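Local structure of HD domain protein (4LRL) at residues C[224-228]-C[229-233]; C[418-422]-C[423-427]. The protein probably hydrolyses deoxyribonucleoside triphosphates such as dGTP as a metal-dependent HD-domain phosphohydrolase under allosteric control by bound nucleotides. One frame throughout, in Å; residues are numbered along the deposited sequence.

Contact 1 (C[224-228]-C[229-233])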
ATOM      1  N   GLY C 224      -9.667  -4.009   3.784  1.00 56.02           N
ATOM      2  CA  GLY C 224     -10.300  -4.598   4.962  1.00 54.48           C
ATOM      3  C   GLY C 224      -9.412  -4.540   6.203  1.00 53.74           C
ATOM      4  O   GLY C 224      -9.508  -5.408   7.076  1.00 53.14           O
ATOM      5  N   THR C 225      -8.550  -3.519   6.283  1.00 53.88           N
ATOM      6  CA  THR C 225      -7.569  -3.378   7.374  1.00 52.74           C
ATOM      7  C   THR C 225      -7.757  -2.110   8.219  1.00 52.22           C
ATOM      8  O   THR C 225      -8.211  -1.068   7.726  1.00 53.64           O
ATOM      9  CB  THR C 225      -6.096  -3.410   6.852  1.00 53.69           C
ATOM     10  OG1 THR C 225      -5.878  -2.349   5.912  1.00 55.91           O
ATOM     11  CG2 THR C 225      -5.781  -4.741   6.185  1.00 53.24           C
ATOM     12  N   PHE C 226      -7.404  -2.226   9.497  1.00 49.83           N
ATOM     13  CA  PHE C 226      -7.382  -1.112  10.445  1.00 48.31           C
ATOM     14  C   PHE C 226      -5.916  -0.808  10.760  1.00 48.05           C
ATOM     15  O   PHE C 226      -5.019  -1.401  10.174  1.00 47.59           O
ATOM     16  CB  PHE C 226      -8.110  -1.522  11.726  1.00 47.04           C
ATOM     17  CG  PHE C 226      -7.489  -2.703  12.412  1.00 44.02           C
ATOM     18  CD1 PHE C 226      -6.608  -2.522  13.470  1.00 42.33           C
ATOM     19  CD2 PHE C 226      -7.752  -3.998  11.968  1.00 42.18           C
ATOM     20  CE1 PHE C 226      -6.009  -3.609  14.083  1.00 41.49           C
ATOM     21  CE2 PHE C 226      -7.159  -5.093  12.574  1.00 40.14           C
ATOM     22  CZ  PHE C 226      -6.287  -4.899  13.635  1.00 40.26           C
ATOM     23  N   ASP C 227      -5.671   0.080  11.715  1.00 47.87           N
ATOM     24  CA  ASP C 227      -4.304   0.474  12.048  1.00 47.90           C
ATOM     25  C   ASP C 227      -3.851  -0.064  13.407  1.00 46.20           C
ATOM     26  O   ASP C 227      -4.241   0.464  14.458  1.00 46.23           O
ATOM     27  CB  ASP C 227      -4.170   1.998  12.002  1.00 49.65           C
ATOM     28  CG  ASP C 227      -2.734   2.456  12.113  1.00 52.17           C
ATOM     29  OD1 ASP C 227      -1.927   2.133  11.204  1.00 54.09           O
ATOM     30  OD2 ASP C 227      -2.417   3.140  13.111  1.00 53.31           O
ATOM     31  N   LEU C 228      -3.020  -1.104  13.372  1.00 44.54           N
ATOM     32  CA  LEU C 228      -2.472  -1.710  14.587  1.00 43.14           C
ATOM     33  C   LEU C 228      -1.719  -0.706  15.458  1.00 43.28           C
ATOM     34  O   LEU C 228      -1.909  -0.675  16.677  1.00 42.74           O
ATOM     35  CB  LEU C 228      -1.559  -2.899  14.250  1.00 42.84           C
ATOM     36  CG  LEU C 228      -0.905  -3.625  15.435  1.00 42.56           C
ATOM     37  CD1 LEU C 228      -1.942  -4.163  16.411  1.00 41.26           C
ATOM     38  CD2 LEU C 228       0.010  -4.737  14.967  1.00 44.01           C
ATOM     39  N   THR C 229      -0.870   0.103  14.823  1.00 43.75           N
ATOM     40  CA  THR C 229      -0.058   1.099  15.524  1.00 44.17           C
ATOM     41  C   THR C 229      -0.886   2.126  16.303  1.00 43.78           C
ATOM     42  O   THR C 229      -0.481   2.542  17.388  1.00 43.78           O
ATOM     43  CB  THR C 229       0.946   1.800  14.584  1.00 45.34           C
ATOM     44  OG1 THR C 229       1.923   0.852  14.148  1.00 45.92           O
ATOM     45  CG2 THR C 229       1.680   2.930  15.307  1.00 47.51           C
ATOM     46  N   ARG C 230      -2.036   2.535  15.770  1.00 43.45           N
ATOM     47  CA  ARG C 230      -2.851   3.480  16.522  1.00 44.08           C
ATOM     48  C   ARG C 230      -3.550   2.818  17.701  1.00 42.75           C
ATOM     49  O   ARG C 230      -3.697   3.436  18.753  1.00 43.26           O
ATOM     50  CB  ARG C 230      -3.846   4.271  15.660  1.00 44.89           C
ATOM     51  CG  ARG C 230      -4.594   5.406  16.456  1.00 46.35           C
ATOM     52  CD  ARG C 230      -3.663   6.372  17.219  1.00 47.52           C
ATOM     53  NE  ARG C 230      -4.409   7.299  18.076  1.00 48.46           N
ATOM     54  CZ  ARG C 230      -3.866   8.184  18.916  1.00 47.30           C
ATOM     55  NH1 ARG C 230      -2.549   8.299  19.036  1.00 47.64           N
ATOM     56  NH2 ARG C 230      -4.656   8.960  19.644  1.00 45.63           N
ATOM     57  N   ILE C 231      -3.939   1.558  17.545  1.00 41.26           N
ATOM     58  CA  ILE C 231      -4.522   0.827  18.667  1.00 40.25           C
ATOM     59  C   ILE C 231      -3.475   0.615  19.755  1.00 40.17           C
ATOM     60  O   ILE C 231      -3.766   0.768  20.939  1.00 39.38           O
ATOM     61  CB  ILE C 231      -5.199  -0.494  18.235  1.00 39.65           C
ATOM     62  CG1 ILE C 231      -6.359  -0.180  17.278  1.00 38.87           C
ATOM     63  CG2 ILE C 231      -5.701  -1.276  19.484  1.00 38.95           C
ATOM     64  CD1 ILE C 231      -7.197  -1.352  16.911  1.00 40.49           C
ATOM     65  N   LEU C 232      -2.246   0.314  19.346  1.00 40.22           N
ATOM     66  CA  LEU C 232      -1.167   0.141  20.306  1.00 40.92           C
ATOM     67  C   LEU C 232      -0.821   1.421  21.059  1.00 42.10           C
ATOM     68  O   LEU C 232      -0.300   1.366  22.167  1.00 42.73           O
ATOM     69  CB  LEU C 232       0.075  -0.450  19.633  1.00 41.46           C
ATOM     70  CG  LEU C 232      -0.082  -1.899  19.145  1.00 40.85           C
ATOM     71  CD1 LEU C 232       1.209  -2.422  18.548  1.00 41.66           C
ATOM     72  CD2 LEU C 232      -0.568  -2.811  20.251  1.00 38.64           C
ATOM     73  N   ARG C 233      -1.134   2.574  20.470  1.00 42.62           N
ATOM     74  CA  ARG C 233      -0.835   3.853  21.107  1.00 43.30           C
ATOM     75  C   ARG C 233      -1.841   4.216  22.209  1.00 42.72           C
ATOM     76  O   ARG C 233      -1.551   5.050  23.058  1.00 43.23           O
ATOM     77  CB  ARG C 233      -0.783   4.969  20.059  1.00 44.27           C
ATOM     78  CG  ARG C 233      -0.049   6.230  20.509  1.00 46.84           C
ATOM     79  CD  ARG C 233       1.450   6.111  20.309  1.00 49.53           C
ATOM     80  NE  ARG C 233       2.193   7.124  21.056  1.00 52.23           N
ATOM     81  CZ  ARG C 233       3.500   7.358  20.912  1.00 54.19           C
ATOM     82  NH1 ARG C 233       4.217   6.660  20.036  1.00 53.67           N
ATOM     83  NH2 ARG C 233       4.092   8.301  21.643  1.00 56.09           N
TER
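With chi1 at -171°, D227 swings its carboxylate away from its own backbone N and forward over the first turn of helix 228-234, where OD2 comes 2.8 Å from the backbone N of R230. The N-H···O angle of 130° makes this a weak, bent bond, but its position is that of an N-cap: D227 immediately precedes the helix, and its side chain takes a first-turn N-H that lacks the regular i-4 helical partner. The same N-H also leans weakly on D227 O. That carbonyl has a straighter partner in I231, whose N lies 3.3 Å from D227 O. One turn is then closed regularly, L232 N donating to L228 O over 2.9 Å. OD2 is shared across the assembly, because N46 of the second subunit also hydrogen-bonds to it. The R230 side chain leads away from the cap, its NE 6.8 Å from D227 OD2, too far for a salt bridge, and the guanidinium forms a cation-pi contact with Y47 of the second subunit.

Two apolar pairs accompany the polar cap. The F226 ring is approached obliquely at its CD1-CE1 side by the terminal methyl of I231, with CD1 of F226 3.7 Å from CD1 of I231, and the two side chains cross at about a right angle. One turn apart, L228 and L232 meet, CG of L228 4.0 Å from CD1 of L232. Helix 249-267 covers F226 and I231, Y255 meeting the F226 ring edge-to-face, while L232 packs on helix 87-108. The arrangement is a side-chain N-cap with an apolar pair spanning the residue before the cap and the fourth residue after it, the pattern of a hydrophobic staple at a helix start.

Contact 2 (C[418-422]-C[423-427])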
ATOM      1  N   SER C 418     -13.004   6.585  34.165  1.00 66.72           N
ATOM      2  CA  SER C 418     -14.186   5.750  34.061  1.00 66.66           C
ATOM      3  C   SER C 418     -14.278   5.119  32.678  1.00 62.84           C
ATOM      4  O   SER C 418     -13.781   5.657  31.684  1.00 60.21           O
ATOM      5  CB  SER C 418     -15.460   6.534  34.383  1.00 67.89           C
ATOM      6  OG  SER C 418     -15.726   7.492  33.379  1.00 65.34           O
ATOM      7  N   LEU C 419     -14.929   3.967  32.637  1.00 63.30           N
ATOM      8  CA  LEU C 419     -15.025   3.181  31.437  1.00 60.68           C
ATOM      9  C   LEU C 419     -16.368   3.344  30.771  1.00 60.19           C
ATOM     10  O   LEU C 419     -17.410   3.341  31.419  1.00 63.04           O
ATOM     11  CB  LEU C 419     -14.769   1.714  31.756  1.00 61.55           C
ATOM     12  CG  LEU C 419     -13.339   1.490  32.233  1.00 62.36           C
ATOM     13  CD1 LEU C 419     -13.296   0.253  33.065  1.00 64.54           C
ATOM     14  CD2 LEU C 419     -12.370   1.427  31.043  1.00 58.93           C
ATOM     15  N   VAL C 420     -16.323   3.459  29.459  1.00 57.62           N
ATOM     16  CA  VAL C 420     -17.506   3.661  28.666  1.00 57.44           C
ATOM     17  C   VAL C 420     -17.428   2.696  27.493  1.00 55.62           C
ATOM     18  O   VAL C 420     -16.418   2.647  26.779  1.00 53.73           O
ATOM     19  CB  VAL C 420     -17.628   5.163  28.268  1.00 56.72           C
ATOM     20  CG1 VAL C 420     -18.111   5.352  26.854  1.00 54.91           C
ATOM     21  CG2 VAL C 420     -18.532   5.894  29.273  1.00 59.51           C
ATOM     22  N   GLU C 421     -18.488   1.909  27.332  1.00 56.73           N
ATOM     23  CA  GLU C 421     -18.575   0.890  26.289  1.00 55.55           C
ATOM     24  C   GLU C 421     -18.623   1.525  24.898  1.00 53.65           C
ATOM     25  O   GLU C 421     -19.269   2.551  24.704  1.00 54.59           O
ATOM     26  CB  GLU C 421     -19.799  -0.005  26.545  1.00 58.23           C
ATOM     27  CG  GLU C 421     -19.885  -1.249  25.672  1.00 58.10           C
ATOM     28  CD  GLU C 421     -20.564  -0.994  24.340  1.00 57.66           C
ATOM     29  OE1 GLU C 421     -21.760  -0.641  24.335  1.00 60.94           O
ATOM     30  OE2 GLU C 421     -19.908  -1.166  23.295  1.00 55.44           O
ATOM     31  N   LEU C 422     -17.942   0.897  23.937  1.00 51.71           N
ATOM     32  CA  LEU C 422     -17.726   1.450  22.606  1.00 49.73           C
ATOM     33  C   LEU C 422     -18.978   1.901  21.838  1.00 51.33           C
ATOM     34  O   LEU C 422     -19.046   3.042  21.382  1.00 51.29           O
ATOM     35  CB  LEU C 422     -16.914   0.467  21.762  1.00 48.35           C
ATOM     36  CG  LEU C 422     -16.674   0.850  20.299  1.00 46.62           C
ATOM     37  CD1 LEU C 422     -15.808   2.101  20.173  1.00 45.49           C
ATOM     38  CD2 LEU C 422     -16.068  -0.306  19.533  1.00 45.60           C
ATOM     39  N   ALA C 423     -19.943   0.998  21.671  1.00 53.22           N
ATOM     40  CA  ALA C 423     -21.172   1.275  20.920  1.00 55.38           C
ATOM     41  C   ALA C 423     -21.925   2.482  21.481  1.00 56.86           C
ATOM     42  O   ALA C 423     -22.510   3.269  20.734  1.00 58.08           O
ATOM     43  CB  ALA C 423     -22.077   0.039  20.906  1.00 57.60           C
ATOM     44  N   THR C 424     -21.895   2.608  22.803  1.00 57.19           N
ATOM     45  CA  THR C 424     -22.464   3.738  23.541  1.00 58.34           C
ATOM     46  C   THR C 424     -22.053   5.111  22.977  1.00 56.82           C
ATOM     47  O   THR C 424     -22.893   5.999  22.840  1.00 58.88           O
ATOM     48  CB  THR C 424     -22.102   3.602  25.035  1.00 58.65           C
ATOM     49  OG1 THR C 424     -23.093   2.797  25.682  1.00 61.29           O
ATOM     50  CG2 THR C 424     -21.990   4.947  25.738  1.00 59.43           C
ATOM     51  N   VAL C 425     -20.783   5.278  22.633  1.00 53.44           N
ATOM     52  CA  VAL C 425     -20.320   6.572  22.140  1.00 52.31           C
ATOM     53  C   VAL C 425     -19.971   6.571  20.658  1.00 51.21           C
ATOM     54  O   VAL C 425     -19.423   7.551  20.159  1.00 50.45           O
ATOM     55  CB  VAL C 425     -19.131   7.134  22.963  1.00 50.92           C
ATOM     56  CG1 VAL C 425     -19.599   7.567  24.366  1.00 53.38           C
ATOM     57  CG2 VAL C 425     -18.013   6.119  23.050  1.00 49.51           C
ATOM     58  N   SER C 426     -20.290   5.478  19.962  1.00 51.29           N
ATOM     59  CA  SER C 426     -20.049   5.389  18.526  1.00 50.84           C
ATOM     60  C   SER C 426     -21.279   4.911  17.767  1.00 53.27           C
ATOM     61  O   SER C 426     -21.629   3.730  17.822  1.00 54.11           O
ATOM     62  CB  SER C 426     -18.857   4.487  18.214  1.00 48.98           C
ATOM     63  OG  SER C 426     -18.758   4.278  16.818  1.00 49.51           O
ATOM     64  N   PRO C 427     -21.944   5.838  17.058  1.00 54.81           N
ATOM     65  CA  PRO C 427     -23.090   5.547  16.215  1.00 57.88           C
ATOM     66  C   PRO C 427     -22.781   4.519  15.120  1.00 58.06           C
ATOM     67  O   PRO C 427     -23.637   3.687  14.800  1.00 60.43           O
ATOM     68  CB  PRO C 427     -23.397   6.906  15.588  1.00 59.42           C
ATOM     69  CG  PRO C 427     -22.920   7.883  16.585  1.00 57.50           C
ATOM     70  CD  PRO C 427     -21.689   7.286  17.150  1.00 54.42           C
TER
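A strand-to-helix junction with a glutamate at the N-cap position defines this contact: strand 419-421, outermost within this chain in a mixed four-stranded sheet, runs straight into the short, weakly bonded helix 422-425. E421 ends the strand and caps the helix. Its CG stands opposite the backbone N (chi1 -170°), and a bend at chi2 folds the chain back, so that the carboxylate reaches the residue two positions on. There OE2 accepts from A423 N at 2.7 Å, with an N-H···O angle of 158°. The bond is nearly straight at the hydrogen, yet the donor stands 49° out of the carboxylate plane, an approach over the flat of the group. Y399 also hydrogen-bonds to OE2, which gives this oxygen two partners and should restrict rotation of the carboxylate. The methyl of A423 sits beside both oxygens, its CB 3.5 Å from E421 OE1.

The backbone turn is short. V425 N donates to L422 O over 3.1 Å, a three-residue step of the 3-10 kind, and the donor lies well above the carbonyl plane. The L422 side chain, at the start of the helix, packs on V252 and I256 of helix 249-267 and on L412 of the adjacent strand 411-413. V425 reaches the same L412.

At the far end S426 begins the next helix, 427-434, as its N-cap. OG accepts from V429 N and also hydrogen-bonds to E253 of helix 249-267, tying the second helix start to that long helix. V420 and V425 meet across the turn, their side chains crossing at about a right angle. CG1 of V420 lies 3.6 Å from CG1 of V425 and 3.9 Å from its CG2.

Contact 1 and contact 2 are in series along the chain and lie on the same side of its centre, both within the HD-associated region. Their centres are 18 Å apart and their nearest atoms about 9 Å, so they do not touch; helix 249-267 is what they share, meeting F226 and I231 of contact 1 and L422 and S426 of contact 2. Both are helix starts capped by an acidic side chain. Contact 1 is closer to the metal site: the F226 side chain is about 13 Å from the bound nickel ion and about 11 Å from the side chains of the metal ligands H90 and D207. Contact 2 lies away from the metal and nucleotide sites.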